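Local coordinates for fatty acid metabolism regulator protein (PDB 1VI0) that represses transcription of fatty acid transport and beta-oxidation genes as a DNA-binding homodimer, and lets go of DNA when long-chain fatty acyl-CoA binds, at residues E109-N114 against T161-V166; V20-G25 against L102-Q107; T167-N172 against Y176-L181. One frame throughout, in Å; residues are numbered along the deposited sequence.

Contact 1 of 3, residues E109-N114 against T161-V166. With DCC (dodecyl-coa), chain C.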
# COMPACT_ATOMS: atom_id res chain seq x y z
N GLU A 109 4.75 -6.26 7.89
CA GLU A 109 5.10 -5.84 9.26
C GLU A 109 5.42 -4.40 9.50
O GLU A 109 5.19 -3.87 10.60
CB GLU A 109 6.17 -6.79 9.82
CG GLU A 109 5.71 -8.26 9.74
CD GLU A 109 4.45 -8.55 10.51
OE1 GLU A 109 4.08 -7.78 11.47
OE2 GLU A 109 3.77 -9.52 10.18
N LEU A 110 5.99 -3.66 8.57
CA LEU A 110 6.26 -2.25 8.73
C LEU A 110 5.02 -1.40 8.55
O LEU A 110 5.09 -0.18 8.80
CB LEU A 110 7.33 -1.83 7.70
CG LEU A 110 8.77 -1.85 8.17
CD1 LEU A 110 9.75 -1.80 7.00
CD2 LEU A 110 9.06 -0.77 9.18
N ARG A 111 3.88 -1.94 8.16
CA ARG A 111 2.67 -1.20 7.85
C ARG A 111 1.80 -0.98 9.10
O ARG A 111 0.63 -1.40 9.13
CB ARG A 111 1.85 -1.95 6.79
CG ARG A 111 2.67 -2.48 5.61
CD ARG A 111 2.64 -1.62 4.37
NE ARG A 111 3.77 -1.89 3.48
CZ ARG A 111 3.84 -1.66 2.18
NH1 ARG A 111 2.81 -1.13 1.52
NH2 ARG A 111 4.96 -1.93 1.52
N GLN A 112 2.45 -0.47 10.13
CA GLN A 112 1.79 -0.25 11.43
C GLN A 112 0.78 0.89 11.24
O GLN A 112 1.07 1.82 10.49
CB GLN A 112 2.85 0.05 12.48
CG GLN A 112 3.81 -1.12 12.72
CD GLN A 112 3.08 -2.36 13.23
OE1 GLN A 112 2.22 -2.28 14.11
NE2 GLN A 112 3.39 -3.52 12.66
N SER A 113 -0.40 0.74 11.85
CA SER A 113 -1.45 1.73 11.69
C SER A 113 -1.44 2.72 12.84
O SER A 113 -2.02 3.81 12.75
CB SER A 113 -2.82 1.07 11.56
OG SER A 113 -3.11 0.37 12.76
N ASN A 114 -0.75 2.35 13.93
CA ASN A 114 -0.66 3.42 14.97
C ASN A 114 -0.03 4.61 14.21
O ASN A 114 0.90 4.37 13.43
CB ASN A 114 0.25 3.00 16.09
CG ASN A 114 0.18 4.04 17.22
OD1 ASN A 114 1.09 4.85 17.36
ND2 ASN A 114 -0.92 3.97 17.95
N THR A 161 2.61 1.59 -7.70
CA THR A 161 2.60 0.49 -8.70
C THR A 161 3.68 -0.52 -8.36
O THR A 161 3.42 -1.72 -8.19
CB THR A 161 2.81 1.08 -10.10
OG1 THR A 161 1.65 1.86 -10.46
CG2 THR A 161 3.05 -0.00 -11.15
N ILE A 162 4.90 -0.09 -8.05
CA ILE A 162 5.98 -0.94 -7.66
C ILE A 162 5.64 -1.76 -6.41
O ILE A 162 5.62 -3.01 -6.30
CB ILE A 162 7.29 -0.16 -7.43
CG1 ILE A 162 7.77 0.51 -8.74
CG2 ILE A 162 8.36 -1.13 -6.93
CD1 ILE A 162 8.97 1.47 -8.52
N ASP A 163 5.13 -0.99 -5.40
CA ASP A 163 4.80 -1.53 -4.13
C ASP A 163 3.62 -2.51 -4.17
O ASP A 163 3.78 -3.64 -3.60
CB ASP A 163 4.45 -0.38 -3.15
CG ASP A 163 4.23 -0.88 -1.75
OD1 ASP A 163 5.19 -1.51 -1.18
OD2 ASP A 163 3.20 -0.53 -1.11
N GLU A 164 2.63 -2.23 -5.02
CA GLU A 164 1.46 -3.18 -5.06
C GLU A 164 1.89 -4.43 -5.83
O GLU A 164 1.35 -5.52 -5.52
CB GLU A 164 0.27 -2.50 -5.73
CG GLU A 164 -0.93 -3.41 -5.93
CD GLU A 164 -1.53 -3.89 -4.60
OE1 GLU A 164 -1.28 -3.29 -3.56
OE2 GLU A 164 -2.22 -4.94 -4.69
N THR A 165 2.78 -4.25 -6.79
CA THR A 165 3.31 -5.46 -7.50
C THR A 165 4.00 -6.38 -6.52
O THR A 165 3.75 -7.63 -6.48
CB THR A 165 4.16 -5.07 -8.72
OG1 THR A 165 3.39 -4.26 -9.61
CG2 THR A 165 4.48 -6.40 -9.46
N VAL A 166 4.77 -5.83 -5.57
CA VAL A 166 5.46 -6.61 -4.56
C VAL A 166 4.40 -7.21 -3.62
O VAL A 166 4.44 -8.39 -3.28
CB VAL A 166 6.49 -5.77 -3.80
CG1 VAL A 166 7.18 -6.71 -2.78
CG2 VAL A 166 7.58 -5.26 -4.76
C2 DCC C . -1.40 17.56 -3.70
C4 DCC C . -0.04 16.69 -2.15
C5 DCC C . 0.09 15.49 -2.81
C6 DCC C . -0.67 15.39 -4.00
C8 DCC C . 1.29 15.33 -1.08
C10 DCC C . 13.29 -0.76 0.71
C11 DCC C . 14.09 -1.91 1.33
C12 DCC C . 14.36 -1.73 2.82
N9 DCC C . 0.72 16.58 -1.02
N7 DCC C . 0.92 14.63 -2.12
N3 DCC C . -0.75 17.76 -2.55
N1 DCC C . -1.36 16.45 -4.46
N6 DCC C . -0.66 14.26 -4.72
C1' DCC C . 0.99 17.70 -0.05
C2' DCC C . 1.07 17.25 1.43
O2' DCC C . -0.24 17.51 1.99
C3' DCC C . 2.05 18.32 2.02
O3' DCC C . 1.35 19.61 2.05
C4' DCC C . 3.09 18.39 0.82
O4' DCC C . 2.34 18.09 -0.36
C5' DCC C . 4.27 17.48 1.07
O5' DCC C . 3.88 16.11 1.42
P1 DCC C . 4.54 14.83 0.74
O11 DCC C . 3.95 13.65 1.35
O12 DCC C . 4.46 15.01 -0.81
O6 DCC C . 6.06 14.96 1.04
P2 DCC C . 6.46 14.72 2.48
O21 DCC C . 7.96 14.54 2.44
O22 DCC C . 5.86 15.75 3.33
O7 DCC C . 5.88 13.29 2.99
CPA DCC C . 6.67 12.07 2.65
CPB DCC C . 5.94 10.81 3.21
CP8 DCC C . 4.44 10.90 2.89
CP7 DCC C . 6.12 10.84 4.72
CP9 DCC C . 6.57 9.54 2.76
OP3 DCC C . 4.21 11.16 1.55
CP6 DCC C . 3.67 9.66 3.32
OP2 DCC C . 3.59 9.38 4.51
NP2 DCC C . 3.11 9.01 2.34
CP5 DCC C . 2.34 7.73 2.59
CP4 DCC C . 3.37 6.59 2.25
CP3 DCC C . 2.80 5.22 2.68
OP1 DCC C . 2.50 5.03 3.86
NP1 DCC C . 2.62 4.36 1.73
CP2 DCC C . 2.06 3.00 1.89
CP1 DCC C . 3.22 2.11 1.55
S DCC C . 4.81 2.47 2.34
P3 DCC C . 1.37 20.72 3.21
O31 DCC C . 1.36 20.04 4.50
O32 DCC C . 2.57 21.55 3.06
O33 DCC C . 0.11 21.50 2.92
CA1 DCC C . 4.60 1.60 3.92
CA2 DCC C . 5.96 1.30 4.62
OA1 DCC C . 3.52 1.23 4.32
CA3 DCC C . 6.67 0.07 4.04
CA4 DCC C . 8.04 0.22 3.49
CA5 DCC C . 8.12 0.21 1.98
CA6 DCC C . 9.35 -0.48 1.41
CA7 DCC C . 10.38 0.43 0.78
CA8 DCC C . 11.13 -0.06 -0.40
CA9 DCC C . 12.11 -1.22 -0.17

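Contact 2 of 3, residues V20-G25 against L102-Q107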
# COMPACT_ATOMS: atom_id res chain seq x y z
N VAL A 20 12.57 -12.84 13.07
CA VAL A 20 11.55 -13.01 14.09
C VAL A 20 10.28 -12.27 13.75
O VAL A 20 9.19 -12.83 13.84
CB VAL A 20 12.09 -12.56 15.47
CG1 VAL A 20 10.99 -12.58 16.50
CG2 VAL A 20 13.28 -13.41 15.89
N ILE A 21 10.42 -11.02 13.31
CA ILE A 21 9.25 -10.20 12.94
C ILE A 21 8.53 -10.81 11.74
O ILE A 21 7.29 -10.88 11.70
CB ILE A 21 9.68 -8.76 12.66
CG1 ILE A 21 10.13 -8.01 13.93
CG2 ILE A 21 8.64 -7.97 11.93
CD1 ILE A 21 11.09 -6.88 13.59
N ALA A 22 9.26 -11.39 10.79
CA ALA A 22 8.64 -12.00 9.62
C ALA A 22 7.87 -13.26 10.05
O ALA A 22 6.72 -13.43 9.68
CB ALA A 22 9.71 -12.39 8.60
N GLU A 23 8.53 -14.08 10.85
CA GLU A 23 8.01 -15.33 11.32
C GLU A 23 6.91 -15.19 12.34
O GLU A 23 5.92 -15.93 12.25
CB GLU A 23 9.16 -16.21 11.88
CG GLU A 23 10.07 -16.71 10.76
CD GLU A 23 11.39 -17.26 11.25
OE1 GLU A 23 12.25 -17.53 10.37
OE2 GLU A 23 11.60 -17.43 12.47
N ASN A 24 6.98 -14.22 13.24
CA ASN A 24 5.96 -14.10 14.28
C ASN A 24 4.99 -12.96 14.17
O ASN A 24 3.92 -13.03 14.83
CB ASN A 24 6.72 -13.96 15.65
CG ASN A 24 7.43 -15.28 15.97
OD1 ASN A 24 6.80 -16.15 16.57
ND2 ASN A 24 8.66 -15.45 15.54
N GLY A 25 5.21 -11.95 13.36
CA GLY A 25 4.36 -10.75 13.30
C GLY A 25 5.01 -9.76 14.32
O GLY A 25 5.54 -10.24 15.32
N LEU A 102 12.63 -10.33 4.65
CA LEU A 102 12.56 -8.88 4.49
C LEU A 102 11.30 -8.47 3.74
O LEU A 102 10.72 -7.43 4.10
CB LEU A 102 13.83 -8.41 3.76
CG LEU A 102 13.91 -6.88 3.59
CD1 LEU A 102 13.82 -6.19 4.95
CD2 LEU A 102 15.17 -6.46 2.87
N ALA A 103 10.91 -9.15 2.66
CA ALA A 103 9.70 -8.82 1.93
C ALA A 103 8.45 -8.89 2.78
O ALA A 103 7.54 -8.06 2.64
CB ALA A 103 9.56 -9.75 0.71
N ILE A 104 8.36 -9.84 3.71
CA ILE A 104 7.20 -9.96 4.61
C ILE A 104 7.24 -8.74 5.56
O ILE A 104 6.24 -8.08 5.78
CB ILE A 104 7.22 -11.26 5.40
CG1 ILE A 104 6.77 -12.44 4.51
CG2 ILE A 104 6.21 -11.15 6.59
CD1 ILE A 104 7.04 -13.81 5.12
N VAL A 105 8.45 -8.39 5.96
CA VAL A 105 8.62 -7.21 6.84
C VAL A 105 8.18 -5.94 6.13
O VAL A 105 7.29 -5.23 6.62
CB VAL A 105 10.00 -7.12 7.43
CG1 VAL A 105 10.25 -5.73 8.10
CG2 VAL A 105 10.31 -8.21 8.46
N THR A 106 8.65 -5.68 4.89
CA THR A 106 8.35 -4.49 4.15
C THR A 106 6.90 -4.41 3.72
O THR A 106 6.33 -3.31 3.77
CB THR A 106 9.29 -4.22 2.97
OG1 THR A 106 9.10 -5.29 2.01
CG2 THR A 106 10.76 -4.20 3.39
N GLN A 107 6.27 -5.52 3.28
CA GLN A 107 4.93 -5.49 2.77
C GLN A 107 3.83 -5.64 3.80
O GLN A 107 2.68 -5.21 3.56
CB GLN A 107 4.75 -6.54 1.67
CG GLN A 107 5.75 -6.36 0.54
CD GLN A 107 5.95 -4.95 0.05
OE1 GLN A 107 6.99 -4.36 0.31
NE2 GLN A 107 5.03 -4.37 -0.69

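Contact 3 of 3, residues T167-N172 against Y176-L181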
# COMPACT_ATOMS: atom_id res chain seq x y z
N THR A 167 3.46 -6.43 -3.14
CA THR A 167 2.42 -6.96 -2.22
C THR A 167 1.64 -8.11 -2.84
O THR A 167 1.45 -9.17 -2.19
CB THR A 167 1.50 -5.79 -1.85
OG1 THR A 167 2.23 -4.92 -0.97
CG2 THR A 167 0.26 -6.31 -1.11
N THR A 168 1.29 -8.05 -4.09
CA THR A 168 0.56 -9.12 -4.77
C THR A 168 1.41 -10.37 -4.79
O THR A 168 0.92 -11.45 -4.38
CB THR A 168 0.09 -8.63 -6.14
OG1 THR A 168 -0.91 -7.58 -5.96
CG2 THR A 168 -0.54 -9.76 -6.93
N TRP A 169 2.69 -10.25 -5.10
CA TRP A 169 3.62 -11.41 -5.05
C TRP A 169 3.80 -11.95 -3.65
O TRP A 169 3.68 -13.18 -3.39
CB TRP A 169 4.91 -10.88 -5.63
CG TRP A 169 6.10 -11.71 -5.44
CD1 TRP A 169 6.47 -12.81 -6.17
CD2 TRP A 169 7.16 -11.48 -4.52
NE1 TRP A 169 7.67 -13.28 -5.77
CE2 TRP A 169 8.14 -12.45 -4.74
CE3 TRP A 169 7.39 -10.45 -3.54
CZ2 TRP A 169 9.31 -12.52 -4.01
CZ3 TRP A 169 8.54 -10.54 -2.83
CH2 TRP A 169 9.51 -11.54 -3.05
N VAL A 170 3.87 -11.05 -2.64
CA VAL A 170 3.91 -11.58 -1.24
C VAL A 170 2.65 -12.29 -0.88
O VAL A 170 2.69 -13.40 -0.24
CB VAL A 170 4.22 -10.42 -0.27
CG1 VAL A 170 3.82 -10.85 1.17
CG2 VAL A 170 5.64 -9.98 -0.29
N MSE A 171 1.49 -11.83 -1.30
CA MSE A 171 0.21 -12.43 -1.05
C MSE A 171 0.07 -13.81 -1.69
O MSE A 171 -0.64 -14.67 -1.12
CB MSE A 171 -0.95 -11.53 -1.47
CG MSE A 171 -2.03 -11.52 -0.37
SE MSE A 171 -1.39 -10.44 1.11
CE MSE A 171 -2.27 -8.80 0.59
N ASN A 172 0.81 -14.07 -2.75
CA ASN A 172 0.89 -15.37 -3.40
C ASN A 172 2.07 -16.18 -2.97
O ASN A 172 2.76 -16.88 -3.73
CB ASN A 172 0.84 -15.15 -4.93
CG ASN A 172 -0.54 -14.73 -5.34
OD1 ASN A 172 -1.43 -15.59 -5.51
ND2 ASN A 172 -0.78 -13.43 -5.51
N TYR A 176 6.10 -16.74 -7.63
CA TYR A 176 6.48 -16.47 -9.04
C TYR A 176 7.63 -15.52 -9.14
O TYR A 176 8.04 -14.90 -8.15
CB TYR A 176 5.26 -16.12 -9.87
CG TYR A 176 4.50 -14.91 -9.33
CD1 TYR A 176 4.95 -13.61 -9.62
CD2 TYR A 176 3.34 -15.07 -8.62
CE1 TYR A 176 4.19 -12.51 -9.19
CE2 TYR A 176 2.59 -13.98 -8.19
CZ TYR A 176 3.02 -12.70 -8.48
OH TYR A 176 2.24 -11.64 -8.02
N ASP A 177 8.26 -15.40 -10.31
CA ASP A 177 9.44 -14.63 -10.55
C ASP A 177 9.18 -13.12 -10.66
O ASP A 177 9.13 -12.51 -11.72
CB ASP A 177 10.11 -15.12 -11.87
CG ASP A 177 11.47 -14.59 -12.07
OD1 ASP A 177 11.94 -13.60 -11.43
OD2 ASP A 177 12.15 -15.11 -13.02
N LEU A 178 9.12 -12.48 -9.47
CA LEU A 178 8.87 -11.02 -9.45
C LEU A 178 9.79 -10.24 -10.36
O LEU A 178 9.37 -9.33 -11.09
CB LEU A 178 9.08 -10.56 -7.96
CG LEU A 178 8.90 -9.04 -7.76
CD1 LEU A 178 7.50 -8.63 -8.06
CD2 LEU A 178 9.29 -8.71 -6.30
N VAL A 179 11.08 -10.49 -10.27
CA VAL A 179 12.12 -9.74 -10.97
C VAL A 179 11.89 -9.68 -12.47
O VAL A 179 12.08 -8.68 -13.14
CB VAL A 179 13.50 -10.28 -10.63
CG1 VAL A 179 14.60 -9.67 -11.49
CG2 VAL A 179 13.78 -9.93 -9.13
N ALA A 180 11.40 -10.81 -13.00
CA ALA A 180 11.10 -10.95 -14.46
C ALA A 180 10.00 -10.03 -14.92
O ALA A 180 9.69 -9.89 -16.14
CB ALA A 180 10.80 -12.42 -14.73
N LEU A 181 9.21 -9.46 -13.98
CA LEU A 181 8.13 -8.56 -14.35
C LEU A 181 8.62 -7.09 -14.44
O LEU A 181 7.78 -6.25 -14.85
CB LEU A 181 6.99 -8.62 -13.35
CG LEU A 181 6.37 -9.95 -12.99
CD1 LEU A 181 5.30 -9.91 -11.93
CD2 LEU A 181 5.80 -10.55 -14.29

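Contact 1 of 3, residues E109-N114 against T161-V166
R111 and D163 form a two-pronged salt bridge inside the acyl-CoA pocket. The guanidinium meets the carboxylate end-on. NH1 of R111 donates to OD2 of D163 at 2.7 Å, and NH2 of R111 donates to OD1 of D163 at 2.7 Å. Both bonds are nearly straight. Each carboxylate oxygen uses its syn lone pair. The two flat groups lie almost in one plane, 10° apart, so both N-H groups point squarely at their acceptors. This pairing fixes the rotation of both groups.

The dodecyl-CoA lies over one face of the guanidinium. Its thioester carbonyl oxygen OA1 comes 3.0 Å from CD of R111, and its CP1 lies 3.7 Å from OD2 of D163. The ion pair thus forms part of the pocket wall beside the thioester, where the pantetheine arm passes into the acyl chain.

A second shell holds both partners. NE of R111 donates to the backbone O of T106. OD1 of D163 accepts from Q107 NE2 as well. CG of D163 stands anti to its backbone N (chi1 -174°), which sends the carboxylate off the helix toward the arginine. The two opposite charges probably stabilise each other's ionised forms. OE1 of E164, next to D163 on the helix, forms a salt bridge with NH2 of R111 of the second subunit. Next to R111, NE2 of Q112 donates to the backbone O of E109 at 2.8 Å and ties the turn together.

R111 sits at the centre of an inverse gamma turn, in the loop between helix 100-109 and helix 115-141. D163 sits on helix 151-171. The pair therefore bridges that loop to helix 151-171, and I162 on the same helix packs against helices 81-97 and 115-141.

Contact 2 of 3, residues V20-G25 against L102-Q107
V105 meets I21 and A22 through one methyl group, and its side chain can be followed outward. CB of V105 carries two branches. CG1 stands anti to the backbone N (chi1 168°). This leaves CG2 beside that N, and CG2 is the branch that makes the contact. CG2 of V105 lies 3.9 Å from CG2 of I21, methyl against methyl. The same CG2 of V105 is 4.1 Å from the backbone N of A22 and 4.2 Å from CB of A22. One methyl therefore touches both the isoleucine branch and the backbone of the first helix.

I104 takes the other part of A22. CG2 of I104 lies 3.9 Å from the backbone O of A22, and CB of I104 lies 4.2 Å from CB of A22. The CB of A22 is thus met by both I104 and V105. Its small size lets the backbones come close: CA of A22 and CA of V105 are 5.5 Å apart. The side chains meet by apolar contact, with methyl groups set against an alanine and its backbone.

At the helix end, ND2 of N24 donates to the backbone O of V20, which also accepts from the backbone N of N24. G25 follows with positive phi, which suits a glycine as the chain leaves the helix.

The segment axes approach to 8.4 Å and cross at 75°. Helix 9-24 belongs to the TetR-type DNA-binding region, and helix 100-109 to the C-terminal ligand-binding region. The contact is thus one of the places where the two regions meet. I21 also packs on E109 at the end of helix 100-109. On that helix, L102 packs against helix 81-97 and A103 against helix 151-171.

Contact 3 of 3, residues T167-N172 against Y176-L181
W169 is held on two sides by residues from the loop that follows its own helix. Its indole turns an edge to the face of the Y176 ring, in a T-shaped stack with planes at 71°. The centroid of the W169 five-membered ring is 5.1 Å from that of the Y176 ring. CD1 of W169 is the atom that lies over the tyrosine face.

L178 comes over a face of the indole. CB of L178 sits 3.8 Å from the centroid of the W169 five-membered ring, almost on the ring normal, and makes a CH-pi contact. CD2 of L178 reaches 3.8 Å from CE3 of W169, over the six-membered part. At the indole edge, NE1 of W169 gives a weak hydrogen bond to the backbone O of Y176, 2.9 Å long and bent to 128°.

The tyrosine chi1 of 58° places CG between the backbone N and the carbonyl carbon. From there the ring reaches back over the helix. Its OH lies 3.5 Å from CG2 of T168, while OG1 of T168 bonds to the backbone O of E164. CE2 of Y176 lies 3.9 Å from CB of N172. ND2 of N172 donates to the backbone O of T168 at the helix end.

With an alanine at W169, the Y176 ring would probably lose its stacking partner and L178 the surface it rests on, leaving a gap between helix and loop.

The chemistry is mainly aromatic and apolar, with one weak polar bond. This is consistent with ring and apolar contacts, more than hydrogen bonding, holding the loop against helix 151-171.

In the fold
The contacts differ in chemistry as in place. Contact 1 lies nearest the centre of the chain, about 9 Å between centres, and is ionic and lines the acyl-CoA pocket. Contacts 2 and 3 lie farther out, their centres about 13 and 14 Å from the centre of the chain, and are chiefly apolar or aromatic. All three are partly buried. Contacts 1 and 3 share helix 151-171 and both touch the second subunit. Q107, on the helix of contact 2, also bonds through NE2 to T167 of contact 3, so that helix reaches both other contacts. A103 packs on W169. Helix 100-109 thus links the DNA-binding region to the ligand pocket, consistent with relaying acyl-CoA binding.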